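Local atomic coordinates of capsular polysaccharide biosynthesis protein (PDB entry 1XPJ), a protein that is of unknown function but probably belongs to the haloacid dehalogenase-like hydrolases and may act in capsular polysaccharide biosynthesis. Residues Gly56-Gly59 with Lys60-His64; Ile63-Leu66 with Pro67-Glu71; Glu113-His116 with Gln117-Lys121. All coordinates share one frame; numbering follows the deposited sequence.

Interaction 1: Gly56-Gly59 with Lys60-His64; sequences GNVG and KINIH
N57 and K60 meet at the first turn of helix 58-64, where the amide of N57 lies against the lysine chain. N57 occupies the N-cap position. Its CG stands anti to the backbone N (chi1 -159°), which carries the amide forward to the start of the helix. From CB outward, every atom of this side chain has K60 for a neighbour: N57 CB comes within 4.1 Å of K60 CD, CG lies near the same methylene, and N57 ND2 touches K60 CD at 3.5 Å. N57 OD1 lies 3.5 Å from K60 N. The polar partner of ND2 is OE2 of E82 of the second subunit, to which it hydrogen-bonds. The K60 chain bends at chi2 and chi4, and its ammonium end leads away from the cap. The helix belongs to a haloacid dehalogenase-like domain, probably with the Rossmann-like fold of that family, and flanks the parallel sheet by packing I61 and N62 on V85 of strand 82-85. The carbonyl of N57 takes the first full helical bond, I61 N to N57 O at 3.1 Å, nearly straight (167°) and in the carbonyl plane; K60 N adds a weak bond to the same oxygen. I61 CG1 folds back to 3.4 Å from N57 O, beside that bond. One residue on, N62 N binds V58 O at 2.8 Å, the donor tilted 27° from the carbonyl plane. The side chains of V58 and N62 run side by side, V58 CG2 4.0 Å from N62 ND2, whose hydrogen bond goes to I83 O of the second subunit.

Interaction 2: Ile63-Leu66 with Pro67-Glu71; sequences IHTL and PIITE
P67 O is gripped twice, by E71 N and by the hydroxyl of T70, while the backbone N of the same threonine reaches across to L66 O at 3.1 Å. This is the first turn of helix 66-75, which follows helix 58-64 closely and has a proline at its second position, where no peptide N-H is needed. T70 has two conformers; in the one described here OG1 donates to P67 O at 3.0 Å, a bond from a helical threonine to the carbonyl three residues earlier. The hydroxyl reaches that oxygen because it sits between the backbone N and the carbonyl carbon (chi1 76°), and in that conformer CG2 comes close to L66 O. T65 O takes I69 N at 3.2 Å, and the aliphatic ends of the two residues cross obliquely, T65 CG2 3.9 Å from I69 CD1. T65 OG1 is held by N50, while I69 packs on L8 and R49. The side chain of L66 crosses that of T70 at about a right angle, and both lean on I83 of strand 82-85; L66 also meets L66 of the second subunit. The proline ring closes the junction, P67 CG lying 3.4 Å from I63 O.

Interaction 3: Glu113-His116 with Gln117-Lys121; sequences EEIH and QLFEK
I115 and F119 lie side by side and point the same way, one helical turn apart, with I115 CG2 3.4 Å from F119 CE2. That methyl stands anti to the backbone N, a position that brings it up to the CE2 and CZ atoms of the phenyl group. Over one face of the same ring sits I115 O, 3.5 Å above the plane and offset toward the rim. Both side chains belong to the buried face of helix 112-120, which packs on V102 of strand 101-102; I115 further meets F95 of a third subunit. E113 and Q117, by contrast, are a polar pair. Their chains run at a slant to each other and the carboxylate and amide planes stand 85° apart. Q117 NE2 gives a weak bond to E113 OE2, long at 3.4 Å and bent, with an angle of 134° at the hydrogen. A water joins the two groups, accepting from Q117 NE2 at 2.8 Å and donating weakly to E113 OE2. Along the backbone, Q117 N binds E113 O and E120 N binds H116 O, both at i to i+4 spacing. The helix is therefore amphipathic here: the outer side chains are joined by a weak bond and a shared water, and are probably less firmly held than the apolar pair.

Overall arrangement
Interactions 1 and 2 adjoin: they share I63 and H64, their centres lie 10 Å apart, and I61 O and L66 N, 3.2 Å apart, probably form a hydrogen bond where helix 58-64 gives way to helix 66-75. Both touch the second subunit, the first mainly through polar groups, including the backbone of G59, the second through I63 and the apolar L66. Interaction 3 is on the opposite side of the chain's centre, about 37 Å and 35 Å from the other two, centre to centre, and faces a third subunit. It runs along helix 112-120. All three are partly buried, each combining buried residues with exposed ones, and none is wholly core or wholly surface.

Interaction 1: Gly56-Gly59 with Lys60-His64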
loop_
_atom_site.group_PDB
_atom_site.type_symbol
_atom_site.label_atom_id
_atom_site.label_comp_id
_atom_site.label_asym_id
_atom_site.label_seq_id
_atom_site.Cartn_x
_atom_site.Cartn_y
_atom_site.Cartn_z
ATOM N N GLY A 56 -4.682 9.882 6.266
ATOM C CA GLY A 56 -4.149 8.880 5.350
ATOM C C GLY A 56 -2.758 8.323 5.659
ATOM O O GLY A 56 -2.260 7.444 4.945
ATOM N N ASN A 57 -2.141 8.831 6.718
ATOM C CA ASN A 57 -0.818 8.397 7.121
ATOM C C ASN A 57 -0.820 7.019 7.804
ATOM O O ASN A 57 -0.987 6.921 9.027
ATOM C CB ASN A 57 -0.189 9.450 8.050
ATOM C CG ASN A 57 1.328 9.361 8.109
ATOM O OD1 ASN A 57 1.922 8.319 7.824
ATOM N ND2 ASN A 57 1.962 10.460 8.476
ATOM N N VAL A 58 -0.616 5.961 7.027
ATOM C CA VAL A 58 -0.464 4.618 7.605
ATOM C C VAL A 58 0.797 4.453 8.483
ATOM O O VAL A 58 0.829 3.586 9.370
ATOM C CB VAL A 58 -0.682 3.451 6.558
ATOM C CG1 VAL A 58 -1.208 3.989 5.209
ATOM C CG2 VAL A 58 0.532 2.601 6.372
ATOM N N GLY A 59 1.802 5.304 8.272
ATOM C CA GLY A 59 2.954 5.347 9.156
ATOM C C GLY A 59 2.578 5.586 10.610
ATOM O O GLY A 59 3.150 4.959 11.505
ATOM N N LYS A 60 1.629 6.500 10.843
ATOM C CA LYS A 60 1.069 6.772 12.170
ATOM C C LYS A 60 0.055 5.703 12.586
ATOM O O LYS A 60 0.048 5.267 13.734
ATOM C CB LYS A 60 0.394 8.139 12.196
ATOM C CG LYS A 60 1.305 9.285 12.630
ATOM C CD LYS A 60 1.048 10.542 11.817
ATOM C CE LYS A 60 1.419 11.819 12.597
ATOM N NZ LYS A 60 2.856 11.875 13.004
ATOM N N ILE A 61 -0.804 5.285 11.659
ATOM C CA ILE A 61 -1.794 4.236 11.919
ATOM C C ILE A 61 -1.125 2.951 12.428
ATOM O O ILE A 61 -1.609 2.341 13.384
ATOM C CB ILE A 61 -2.678 3.987 10.658
ATOM C CG1 ILE A 61 -3.548 5.222 10.381
ATOM C CG2 ILE A 61 -3.567 2.762 10.824
ATOM C CD1 ILE A 61 -4.286 5.166 9.055
ATOM N N ASN A 62 0.004 2.575 11.818
ATOM C CA ASN A 62 0.811 1.436 12.281
ATOM C C ASN A 62 1.247 1.543 13.753
ATOM O O ASN A 62 1.403 0.523 14.436
ATOM C CB ASN A 62 2.050 1.241 11.385
ATOM C CG ASN A 62 1.719 0.613 10.024
ATOM O OD1 ASN A 62 0.627 0.090 9.810
ATOM N ND2 ASN A 62 2.679 0.670 9.099
ATOM N N ILE A 63 1.418 2.777 14.239
ATOM C CA ILE A 63 1.914 3.010 15.603
ATOM C C ILE A 63 0.779 3.082 16.598
ATOM O O ILE A 63 0.819 2.441 17.647
ATOM C CB ILE A 63 2.749 4.329 15.720
ATOM C CG1 ILE A 63 4.006 4.301 14.852
ATOM C CG2 ILE A 63 3.148 4.600 17.186
ATOM C CD1 ILE A 63 4.692 5.666 14.772
ATOM N N HIS A 64 -0.225 3.888 16.276
ATOM C CA HIS A 64 -1.228 4.254 17.266
ATOM C C HIS A 64 -2.492 3.416 17.192
ATOM O O HIS A 64 -3.175 3.245 18.196
ATOM C CB HIS A 64 -1.579 5.730 17.114
ATOM C CG HIS A 64 -0.445 6.653 17.447
ATOM N ND1 HIS A 64 0.097 7.530 16.530
ATOM C CD2 HIS A 64 0.259 6.821 18.592
ATOM C CE1 HIS A 64 1.076 8.211 17.102
ATOM N NE2 HIS A 64 1.198 7.795 18.352
#

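Interaction 2: Ile63-Leu66 with Pro67-Glu71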
loop_
_atom_site.group_PDB
_atom_site.type_symbol
_atom_site.label_atom_id
_atom_site.label_comp_id
_atom_site.label_asym_id
_atom_site.label_seq_id
_atom_site.Cartn_x
_atom_site.Cartn_y
_atom_site.Cartn_z
ATOM N N ILE A 63 1.418 2.777 14.239
ATOM C CA ILE A 63 1.914 3.010 15.603
ATOM C C ILE A 63 0.779 3.082 16.598
ATOM O O ILE A 63 0.819 2.441 17.647
ATOM C CB ILE A 63 2.749 4.329 15.720
ATOM C CG1 ILE A 63 4.006 4.301 14.852
ATOM C CG2 ILE A 63 3.148 4.600 17.186
ATOM C CD1 ILE A 63 4.692 5.666 14.772
ATOM N N HIS A 64 -0.225 3.888 16.276
ATOM C CA HIS A 64 -1.228 4.254 17.266
ATOM C C HIS A 64 -2.492 3.416 17.192
ATOM O O HIS A 64 -3.175 3.245 18.196
ATOM C CB HIS A 64 -1.579 5.730 17.114
ATOM C CG HIS A 64 -0.445 6.653 17.447
ATOM N ND1 HIS A 64 0.097 7.530 16.530
ATOM C CD2 HIS A 64 0.259 6.821 18.592
ATOM C CE1 HIS A 64 1.076 8.211 17.102
ATOM N NE2 HIS A 64 1.198 7.795 18.352
ATOM N N THR A 65 -2.799 2.904 15.998
ATOM C CA THR A 65 -4.073 2.222 15.736
ATOM C C THR A 65 -3.992 0.697 15.822
ATOM O O THR A 65 -4.845 0.068 16.444
ATOM C CB THR A 65 -4.604 2.624 14.364
ATOM O OG1 THR A 65 -4.503 4.048 14.218
ATOM C CG2 THR A 65 -6.075 2.342 14.272
ATOM N N LEU A 66 -2.971 0.113 15.201
ATOM C CA LEU A 66 -2.835 -1.354 15.129
ATOM C C LEU A 66 -2.800 -2.058 16.483
ATOM O O LEU A 66 -3.543 -3.020 16.651
ATOM C CB LEU A 66 -1.666 -1.802 14.243
ATOM C CG LEU A 66 -2.027 -2.416 12.881
ATOM C CD1 LEU A 66 -0.737 -2.662 12.053
ATOM C CD2 LEU A 66 -2.852 -3.737 12.975
ATOM N N PRO A 67 -1.979 -1.618 17.445
ATOM C CA PRO A 67 -1.987 -2.243 18.778
ATOM C C PRO A 67 -3.376 -2.380 19.403
ATOM O O PRO A 67 -3.692 -3.470 19.873
ATOM C CB PRO A 67 -1.097 -1.316 19.621
ATOM C CG PRO A 67 -0.166 -0.708 18.619
ATOM C CD PRO A 67 -0.983 -0.533 17.363
ATOM N N ILE A 68 -4.188 -1.326 19.376
ATOM C CA ILE A 68 -5.518 -1.341 19.988
ATOM C C ILE A 68 -6.493 -2.249 19.262
ATOM O O ILE A 68 -7.348 -2.860 19.900
ATOM C CB ILE A 68 -6.082 0.096 20.129
ATOM C CG1 ILE A 68 -5.486 0.751 21.368
ATOM C CG2 ILE A 68 -7.619 0.115 20.235
ATOM C CD1 ILE A 68 -5.503 2.265 21.325
ATOM N N ILE A 69 -6.352 -2.358 17.938
ATOM C CA ILE A 69 -7.149 -3.304 17.170
ATOM C C ILE A 69 -6.869 -4.745 17.611
ATOM O O ILE A 69 -7.797 -5.496 17.927
ATOM C CB ILE A 69 -6.893 -3.146 15.661
ATOM C CG1 ILE A 69 -7.423 -1.802 15.156
ATOM C CG2 ILE A 69 -7.467 -4.350 14.858
ATOM C CD1 ILE A 69 -6.942 -1.464 13.754
ATOM N N THR A 70 -5.599 -5.132 17.626
ATOM C CA THR A 70 -5.250 -6.515 17.933
ATOM C C THR A 70 -5.661 -6.867 19.352
ATOM O O THR A 70 -6.309 -7.882 19.579
ATOM C CB THR A 70 -3.747 -6.778 17.689
ATOM O OG1 THR A 70 -2.968 -6.208 18.745
ATOM C CG2 THR A 70 -3.269 -6.065 16.425
ATOM N N GLU A 71 -5.297 -6.007 20.294
ATOM C CA GLU A 71 -5.718 -6.152 21.684
ATOM C C GLU A 71 -7.234 -6.393 21.788
ATOM O O GLU A 71 -7.660 -7.268 22.447
ATOM C CB GLU A 71 -5.293 -4.912 22.496
ATOM C CG GLU A 71 -5.666 -5.023 23.974
ATOM C CD GLU A 71 -5.454 -3.723 24.727
ATOM O OE1 GLU A 71 -6.263 -2.785 24.539
ATOM O OE2 GLU A 71 -4.481 -3.652 25.508
#

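Interaction 3: Glu113-His116 with Gln117-Lys121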
loop_
_atom_site.group_PDB
_atom_site.type_symbol
_atom_site.label_atom_id
_atom_site.label_comp_id
_atom_site.label_asym_id
_atom_site.label_seq_id
_atom_site.Cartn_x
_atom_site.Cartn_y
_atom_site.Cartn_z
ATOM N N GLU A 113 -25.433 -20.981 1.469
ATOM C CA GLU A 113 -26.317 -21.153 0.311
ATOM C C GLU A 113 -27.078 -19.858 0.020
ATOM O O GLU A 113 -27.106 -19.401 -1.117
ATOM C CB GLU A 113 -27.292 -22.321 0.526
ATOM C CG GLU A 113 -28.043 -22.783 -0.723
ATOM C CD GLU A 113 -29.090 -23.868 -0.444
ATOM O OE1 GLU A 113 -28.817 -24.801 0.354
ATOM O OE2 GLU A 113 -30.195 -23.802 -1.035
ATOM N N GLU A 114 -27.663 -19.270 1.063
ATOM C CA GLU A 114 -28.397 -18.009 0.966
ATOM C C GLU A 114 -27.538 -16.825 0.520
ATOM O O GLU A 114 -28.003 -16.004 -0.264
ATOM C CB GLU A 114 -29.078 -17.679 2.295
ATOM C CG GLU A 114 -30.375 -18.431 2.552
ATOM C CD GLU A 114 -30.817 -18.358 4.007
ATOM O OE1 GLU A 114 -31.051 -19.428 4.608
ATOM O OE2 GLU A 114 -30.938 -17.233 4.550
ATOM N N ILE A 115 -26.302 -16.729 1.019
ATOM C CA ILE A 115 -25.386 -15.662 0.611
ATOM C C ILE A 115 -25.054 -15.832 -0.873
ATOM O O ILE A 115 -25.070 -14.864 -1.645
ATOM C CB ILE A 115 -24.073 -15.666 1.458
ATOM C CG1 ILE A 115 -24.350 -15.516 2.957
ATOM C CG2 ILE A 115 -23.106 -14.586 0.981
ATOM C CD1 ILE A 115 -24.820 -14.149 3.390
ATOM N N HIS A 116 -24.759 -17.073 -1.250
ATOM C CA HIS A 116 -24.459 -17.439 -2.628
ATOM C C HIS A 116 -25.578 -17.021 -3.568
ATOM O O HIS A 116 -25.312 -16.603 -4.691
ATOM C CB HIS A 116 -24.213 -18.949 -2.733
ATOM C CG HIS A 116 -22.772 -19.340 -2.595
ATOM N ND1 HIS A 116 -22.347 -20.655 -2.640
ATOM C CD2 HIS A 116 -21.655 -18.589 -2.423
ATOM C CE1 HIS A 116 -21.033 -20.696 -2.500
ATOM N NE2 HIS A 116 -20.589 -19.455 -2.367
ATOM N N GLN A 117 -26.824 -17.123 -3.093
ATOM C CA GLN A 117 -28.017 -16.756 -3.872
ATOM C C GLN A 117 -28.128 -15.258 -4.130
ATOM O O GLN A 117 -28.531 -14.865 -5.219
ATOM C CB GLN A 117 -29.307 -17.272 -3.215
ATOM C CG GLN A 117 -29.728 -18.677 -3.660
ATOM C CD GLN A 117 -30.380 -19.490 -2.538
ATOM O OE1 GLN A 117 -30.954 -18.927 -1.600
ATOM N NE2 GLN A 117 -30.295 -20.813 -2.638
ATOM N N LEU A 118 -27.784 -14.437 -3.128
ATOM C CA LEU A 118 -27.756 -12.976 -3.285
ATOM C C LEU A 118 -26.851 -12.596 -4.439
ATOM O O LEU A 118 -27.174 -11.731 -5.238
ATOM C CB LEU A 118 -27.214 -12.285 -2.022
ATOM C CG LEU A 118 -28.098 -11.978 -0.808
ATOM C CD1 LEU A 118 -27.262 -11.256 0.254
ATOM C CD2 LEU A 118 -29.374 -11.185 -1.175
ATOM N N PHE A 119 -25.702 -13.254 -4.498
ATOM C CA PHE A 119 -24.674 -12.965 -5.479
ATOM C C PHE A 119 -25.085 -13.426 -6.864
ATOM O O PHE A 119 -24.915 -12.681 -7.828
ATOM C CB PHE A 119 -23.350 -13.628 -5.059
ATOM C CG PHE A 119 -22.802 -13.112 -3.755
ATOM C CD1 PHE A 119 -23.128 -11.833 -3.301
ATOM C CD2 PHE A 119 -21.972 -13.915 -2.969
ATOM C CE1 PHE A 119 -22.628 -11.349 -2.089
ATOM C CE2 PHE A 119 -21.458 -13.445 -1.759
ATOM C CZ PHE A 119 -21.788 -12.151 -1.315
ATOM N N GLU A 120 -25.618 -14.648 -6.959
ATOM C CA GLU A 120 -26.031 -15.214 -8.241
ATOM C C GLU A 120 -27.158 -14.410 -8.885
ATOM O O GLU A 120 -27.198 -14.278 -10.106
ATOM C CB GLU A 120 -26.421 -16.694 -8.110
ATOM C CG GLU A 120 -25.280 -17.677 -8.368
ATOM C CD GLU A 120 -25.080 -18.006 -9.847
ATOM O OE1 GLU A 120 -25.681 -18.994 -10.334
ATOM O OE2 GLU A 120 -24.311 -17.288 -10.529
ATOM N N LYS A 121 -28.054 -13.861 -8.066
ATOM C CA LYS A 121 -29.141 -13.021 -8.576
ATOM C C LYS A 121 -28.617 -11.687 -9.122
ATOM O O LYS A 121 -29.299 -11.024 -9.897
ATOM C CB LYS A 121 -30.258 -12.829 -7.530
ATOM C CG LYS A 121 -30.204 -11.528 -6.726
ATOM C CD LYS A 121 -31.601 -10.946 -6.491
ATOM C CE LYS A 121 -31.575 -9.406 -6.472
ATOM N NZ LYS A 121 -32.552 -8.796 -7.443
HETATM O O HOH W 1 -31.067 -21.280 0.063
#